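Local coordinates for putative capsular polysaccharide biosynthesis protein (Streptococcus pneumoniae serotype 4, PDB 6EWJ), which probably acts as a pyridoxal-phosphate-dependent sugar aminotransferase in the biosynthesis of pneumococcal teichoic acid, at residues A[39-44]-A[266-271]; A[47-52]-A[276-281]. All blocks are in the same frame, centred on the assembly; numbering follows the deposited sequence.

Interaction 1. Residues A[39-44]-A[266-271]; sequences GPKTKE and MTDIMA
The carboxylate of Asp268, on a second helix, binds backbone amides of the first turn of helix 40-53, in the fold of a PLP-dependent aminotransferase. Asp268 OD1 accepts from Thr42 N at 2.8 Å and from Thr42 OG1 at 2.9 Å, the hydroxyl using the anti lone pair while the amide comes from above the carboxylate plane. Asp268 OD2 takes Lys41 N at 3.1 Å, also from above the plane, and Gly39 N adds a weak, bent bond to OD1 (125°). Aspartate suits the place: its two oxygens satisfy amides of the first helical turn, and its negative charge probably gains from the helix dipole. Gly39, the N-cap residue, lets the acid come close, since a CB there would collide with OD2. Thr42 holds OG1 beside its own backbone N (chi1 -63°), so hydroxyl and amide grip the same oxygen. The aliphatic root of Lys41 lies across the carboxylate, Lys41 CB 3.4 Å from Asp268 OD2, while its NZ turns to a salt bridge with Asp29. Outward, small Ala271 lets the helices approach closely, Ala271 CB lying 3.7 Å from Lys41 C. At the other margin Thr42 CG2 rests 4.1 Å from Met266 CB.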
loop_
_atom_site.group_PDB
_atom_site.type_symbol
_atom_site.label_atom_id
_atom_site.label_comp_id
_atom_site.label_asym_id
_atom_site.label_seq_id
_atom_site.Cartn_x
_atom_site.Cartn_y
_atom_site.Cartn_z
ATOM N N GLY A 39 9.215 -11.329 -3.694
ATOM C CA GLY A 39 10.065 -12.520 -3.843
ATOM C C GLY A 39 11.352 -12.209 -4.595
ATOM O O GLY A 39 11.829 -11.057 -4.546
ATOM N N PRO A 40 11.958 -13.237 -5.225
ATOM C CA PRO A 40 13.269 -13.050 -5.885
ATOM C C PRO A 40 13.257 -12.033 -7.016
ATOM O O PRO A 40 14.215 -11.303 -7.154
ATOM C CB PRO A 40 13.643 -14.444 -6.417
ATOM C CG PRO A 40 12.579 -15.380 -5.976
ATOM C CD PRO A 40 11.439 -14.611 -5.357
ATOM N N LYS A 41 12.160 -11.953 -7.772
ATOM C CA LYS A 41 12.057 -10.955 -8.849
ATOM C C LYS A 41 12.087 -9.525 -8.330
ATOM O O LYS A 41 12.713 -8.658 -8.943
ATOM C CB LYS A 41 10.830 -11.193 -9.743
ATOM C CG LYS A 41 10.911 -12.524 -10.506
ATOM C CD LYS A 41 9.996 -12.484 -11.715
ATOM C CE LYS A 41 9.682 -13.821 -12.383
ATOM N NZ LYS A 41 10.831 -14.727 -12.364
ATOM N N THR A 42 11.427 -9.278 -7.203
ATOM C CA THR A 42 11.499 -7.946 -6.572
ATOM C C THR A 42 12.944 -7.570 -6.156
ATOM O O THR A 42 13.394 -6.495 -6.453
ATOM C CB THR A 42 10.466 -7.779 -5.425
ATOM O OG1 THR A 42 9.150 -7.892 -5.973
ATOM C CG2 THR A 42 10.587 -6.424 -4.742
ATOM N N LYS A 43 13.667 -8.520 -5.562
ATOM C CA LYS A 43 15.071 -8.310 -5.185
ATOM C C LYS A 43 15.927 -8.083 -6.441
ATOM O O LYS A 43 16.747 -7.189 -6.464
ATOM C CB LYS A 43 15.615 -9.451 -4.294
ATOM C CG LYS A 43 14.757 -9.778 -3.055
ATOM C CD LYS A 43 14.170 -8.559 -2.343
ATOM C CE LYS A 43 13.477 -8.913 -1.028
ATOM N NZ LYS A 43 12.719 -7.799 -0.379
ATOM N N GLU A 44 15.676 -8.826 -7.503
ATOM C CA GLU A 44 16.448 -8.676 -8.753
ATOM C C GLU A 44 16.117 -7.313 -9.367
ATOM O O GLU A 44 17.022 -6.648 -9.845
ATOM C CB GLU A 44 16.153 -9.821 -9.733
ATOM C CG GLU A 44 16.876 -9.784 -11.077
ATOM C CD GLU A 44 18.394 -9.977 -11.014
ATOM O OE1 GLU A 44 18.969 -10.196 -9.919
ATOM O OE2 GLU A 44 19.042 -9.861 -12.074
ATOM N N MET A 266 6.228 -4.382 -2.789
ATOM C CA MET A 266 6.028 -4.734 -4.210
ATOM C C MET A 266 5.941 -6.226 -4.410
ATOM O O MET A 266 6.758 -6.991 -3.832
ATOM C CB MET A 266 7.167 -4.171 -5.090
ATOM C CG MET A 266 6.898 -4.434 -6.555
ATOM S SD MET A 266 8.166 -3.945 -7.718
ATOM C CE MET A 266 7.698 -2.198 -7.775
ATOM N N THR A 267 4.959 -6.663 -5.199
ATOM C CA THR A 267 4.820 -8.063 -5.499
ATOM C C THR A 267 5.742 -8.429 -6.684
ATOM O O THR A 267 6.085 -7.567 -7.515
ATOM C CB THR A 267 3.398 -8.434 -5.923
ATOM O OG1 THR A 267 3.054 -7.723 -7.114
ATOM C CG2 THR A 267 2.346 -8.135 -4.844
ATOM N N ASP A 268 6.035 -9.711 -6.792
ATOM C CA ASP A 268 6.790 -10.222 -7.942
ATOM C C ASP A 268 6.012 -10.122 -9.259
ATOM O O ASP A 268 6.586 -10.161 -10.333
ATOM C CB ASP A 268 7.270 -11.681 -7.683
ATOM C CG ASP A 268 8.654 -11.745 -7.037
ATOM O OD1 ASP A 268 9.130 -10.765 -6.411
ATOM O OD2 ASP A 268 9.289 -12.792 -7.170
ATOM N N ILE A 269 4.671 -10.010 -9.138
ATOM C CA ILE A 269 3.808 -9.767 -10.280
ATOM C C ILE A 269 4.202 -8.427 -10.908
ATOM O O ILE A 269 4.576 -8.355 -12.107
ATOM C CB ILE A 269 2.326 -9.797 -9.907
ATOM C CG1 ILE A 269 1.926 -11.224 -9.545
ATOM C CG2 ILE A 269 1.461 -9.311 -11.069
ATOM C CD1 ILE A 269 0.583 -11.349 -8.864
ATOM N N MET A 270 4.223 -7.395 -10.067
ATOM C CA MET A 270 4.661 -6.038 -10.488
ATOM C C MET A 270 6.146 -6.032 -10.855
ATOM O O MET A 270 6.543 -5.386 -11.865
ATOM C CB MET A 270 4.439 -5.039 -9.373
ATOM C CG MET A 270 3.029 -4.415 -9.350
ATOM S SD MET A 270 1.734 -5.608 -9.546
ATOM C CE MET A 270 1.820 -6.451 -8.048
ATOM N N ALA A 271 6.994 -6.716 -10.050
ATOM C CA ALA A 271 8.449 -6.706 -10.358
ATOM C C ALA A 271 8.729 -7.329 -11.744
ATOM O O ALA A 271 9.656 -6.909 -12.466
ATOM C CB ALA A 271 9.278 -7.388 -9.280
#

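Interaction 2. Residues A[47-52]-A[276-281]; sequences RRLSLY and VQLDRY
Leu278 is the bump of this helix-helix contact within the aminotransferase fold, where helices 40-53 and 268-299 run roughly parallel, their local axes crossing at 27° and 11.2 Å apart. Its side chain, with CG anti to the backbone N (chi1 -168°), reaches across into a hollow lined by Arg48, Leu49 and Tyr52. Leu278 CD2 lies 3.6 Å from Arg48 CB and over a face of the guanidinium, off centre; the other branch, Leu278 CD1, sits over a face of the Tyr52 ring, toward its rim, and 4.1 Å from Leu49 CD2. A forked leucine suits this site because each methyl meets a different wall. Arginine closes one flank: its stem is apolar enough to pack on Leu278, while its bent tip reaches Asp279. There Arg48 NH2 and Asp279 OD1, 2.6 Å apart, make a salt bridge whose hydrogen bond is weak, and NH1 has a further partner in Leu275 O. On the other flank the side chains of Tyr52 and Tyr281 cross at about a right angle, with ring planes 70° apart. The Tyr281 hydroxyl is hydrogen-bonded to Leu181 O, which helps to fix the ring. Tyr52 OH comes to the edge of that ring, 3.2 Å from Tyr281 CD2.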
loop_
_atom_site.group_PDB
_atom_site.type_symbol
_atom_site.label_atom_id
_atom_site.label_comp_id
_atom_site.label_asym_id
_atom_site.label_seq_id
_atom_site.Cartn_x
_atom_site.Cartn_y
_atom_site.Cartn_z
ATOM N N ARG A 47 18.049 -4.692 -7.478
ATOM C CA ARG A 47 19.481 -4.788 -7.875
ATOM C C ARG A 47 19.723 -4.092 -9.228
ATOM O O ARG A 47 20.580 -3.216 -9.334
ATOM C CB ARG A 47 19.920 -6.256 -7.882
ATOM C CG ARG A 47 20.027 -6.845 -6.464
ATOM C CD ARG A 47 20.860 -8.165 -6.393
ATOM N NE ARG A 47 20.218 -9.296 -7.069
ATOM C CZ ARG A 47 19.252 -10.070 -6.557
ATOM N NH1 ARG A 47 18.831 -9.873 -5.312
ATOM N NH2 ARG A 47 18.720 -11.047 -7.284
ATOM N N ARG A 48 18.940 -4.449 -10.243
ATOM C CA ARG A 48 19.074 -3.857 -11.570
ATOM C C ARG A 48 18.798 -2.333 -11.593
ATOM O O ARG A 48 19.474 -1.585 -12.275
ATOM C CB ARG A 48 18.184 -4.605 -12.563
ATOM C CG ARG A 48 18.648 -6.044 -12.830
ATOM C CD ARG A 48 17.818 -6.710 -13.904
ATOM N NE ARG A 48 17.903 -5.904 -15.117
ATOM C CZ ARG A 48 16.993 -5.846 -16.096
ATOM N NH1 ARG A 48 15.892 -6.608 -16.074
ATOM N NH2 ARG A 48 17.218 -5.047 -17.136
ATOM N N LEU A 49 17.786 -1.905 -10.834
ATOM C CA LEU A 49 17.463 -0.497 -10.756
ATOM C C LEU A 49 18.597 0.324 -10.106
ATOM O O LEU A 49 18.907 1.420 -10.581
ATOM C CB LEU A 49 16.115 -0.298 -10.010
ATOM C CG LEU A 49 14.851 -0.588 -10.790
ATOM C CD1 LEU A 49 13.629 -0.417 -9.848
ATOM C CD2 LEU A 49 14.711 0.347 -11.987
ATOM N N SER A 50 19.198 -0.242 -9.052
ATOM C CA SER A 50 20.352 0.369 -8.350
ATOM C C SER A 50 21.539 0.615 -9.299
ATOM O O SER A 50 22.104 1.699 -9.329
ATOM C CB SER A 50 20.815 -0.478 -7.180
ATOM O OG SER A 50 19.843 -0.568 -6.165
ATOM N N LEU A 51 21.833 -0.383 -10.126
ATOM C CA LEU A 51 22.837 -0.212 -11.173
ATOM C C LEU A 51 22.444 0.874 -12.170
ATOM O O LEU A 51 23.292 1.702 -12.578
ATOM C CB LEU A 51 23.117 -1.520 -11.909
ATOM C CG LEU A 51 23.724 -2.606 -11.044
ATOM C CD1 LEU A 51 23.595 -3.940 -11.757
ATOM C CD2 LEU A 51 25.203 -2.353 -10.699
ATOM N N TYR A 52 21.193 0.859 -12.594
ATOM C CA TYR A 52 20.680 1.858 -13.541
ATOM C C TYR A 52 20.740 3.284 -12.979
ATOM O O TYR A 52 21.105 4.215 -13.715
ATOM C CB TYR A 52 19.257 1.508 -14.011
ATOM C CG TYR A 52 18.704 2.398 -15.087
ATOM C CD1 TYR A 52 19.102 2.267 -16.402
ATOM C CD2 TYR A 52 17.748 3.365 -14.795
ATOM C CE1 TYR A 52 18.605 3.108 -17.412
ATOM C CE2 TYR A 52 17.240 4.193 -15.796
ATOM C CZ TYR A 52 17.690 4.063 -17.104
ATOM O OH TYR A 52 17.194 4.897 -18.115
ATOM N N VAL A 276 11.152 -6.466 -17.355
ATOM C CA VAL A 276 11.006 -6.406 -18.803
ATOM C C VAL A 276 11.020 -4.937 -19.275
ATOM O O VAL A 276 11.705 -4.606 -20.244
ATOM C CB VAL A 276 9.724 -7.140 -19.277
ATOM C CG1 VAL A 276 9.465 -6.896 -20.764
ATOM C CG2 VAL A 276 9.891 -8.628 -19.046
ATOM N N GLN A 277 10.274 -4.080 -18.563
ATOM C CA GLN A 277 10.274 -2.644 -18.832
ATOM C C GLN A 277 11.705 -2.079 -18.800
ATOM O O GLN A 277 12.099 -1.250 -19.664
ATOM C CB GLN A 277 9.385 -1.904 -17.838
ATOM C CG GLN A 277 7.895 -2.156 -18.041
ATOM C CD GLN A 277 7.223 -1.163 -18.974
ATOM O OE1 GLN A 277 7.188 0.031 -18.687
ATOM N NE2 GLN A 277 6.679 -1.640 -20.067
ATOM N N LEU A 278 12.488 -2.552 -17.828
ATOM C CA LEU A 278 13.846 -2.095 -17.665
ATOM C C LEU A 278 14.729 -2.543 -18.859
ATOM O O LEU A 278 15.491 -1.746 -19.352
ATOM C CB LEU A 278 14.431 -2.486 -16.305
ATOM C CG LEU A 278 15.762 -1.772 -15.998
ATOM C CD1 LEU A 278 15.624 -0.257 -15.901
ATOM C CD2 LEU A 278 16.330 -2.345 -14.707
ATOM N N ASP A 279 14.542 -3.760 -19.371
ATOM C CA ASP A 279 15.227 -4.207 -20.626
ATOM C C ASP A 279 14.829 -3.318 -21.803
ATOM O O ASP A 279 15.654 -2.867 -22.592
ATOM C CB ASP A 279 14.816 -5.625 -20.998
ATOM C CG ASP A 279 15.321 -6.660 -20.031
ATOM O OD1 ASP A 279 16.161 -6.356 -19.170
ATOM O OD2 ASP A 279 14.854 -7.792 -20.126
ATOM N N ARG A 280 13.523 -3.053 -21.870
ATOM C CA ARG A 280 12.950 -2.204 -22.917
ATOM C C ARG A 280 13.272 -0.721 -22.802
ATOM O O ARG A 280 13.109 -0.008 -23.780
ATOM C CB ARG A 280 11.414 -2.381 -22.945
ATOM C CG ARG A 280 11.008 -3.769 -23.413
ATOM C CD ARG A 280 9.512 -3.906 -23.407
ATOM N NE ARG A 280 8.973 -3.092 -24.475
ATOM C CZ ARG A 280 7.788 -2.500 -24.481
ATOM N NH1 ARG A 280 6.944 -2.584 -23.449
ATOM N NH2 ARG A 280 7.447 -1.785 -25.552
ATOM N N TYR A 281 13.731 -0.268 -21.636
ATOM C CA TYR A 281 13.762 1.159 -21.312
ATOM C C TYR A 281 14.661 2.073 -22.193
ATOM O O TYR A 281 14.182 3.105 -22.624
ATOM C CB TYR A 281 14.029 1.405 -19.824
ATOM C CG TYR A 281 13.461 2.746 -19.326
ATOM C CD1 TYR A 281 12.144 3.077 -19.547
ATOM C CD2 TYR A 281 14.250 3.614 -18.582
ATOM C CE1 TYR A 281 11.642 4.299 -19.120
ATOM C CE2 TYR A 281 13.783 4.815 -18.143
ATOM C CZ TYR A 281 12.463 5.159 -18.393
ATOM O OH TYR A 281 11.987 6.341 -17.948
#

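Interactions 1 and 2 are successive meetings of the same two helices, 40-53 and 268-299, with centres about 13 Å apart. Along the chain the order is 39-44, 47-52, 266-271, 276-281, so more than 220 residues, including all seven strands of the mixed sheet, separate the paired segments. Both helices advance together, as fits their parallel course. The pair starts close, at the N-terminal ends of both helices, where interaction 1 lies near the second subunit, and is more widely spaced at interaction 2. There larger side chains bridge the gap, and the side chain of Tyr281 is about 7 Å from that of Lys205, the predicted cofactor-attachment lysine. The pairing thus ties an early helix to the long helix beside the cofactor region.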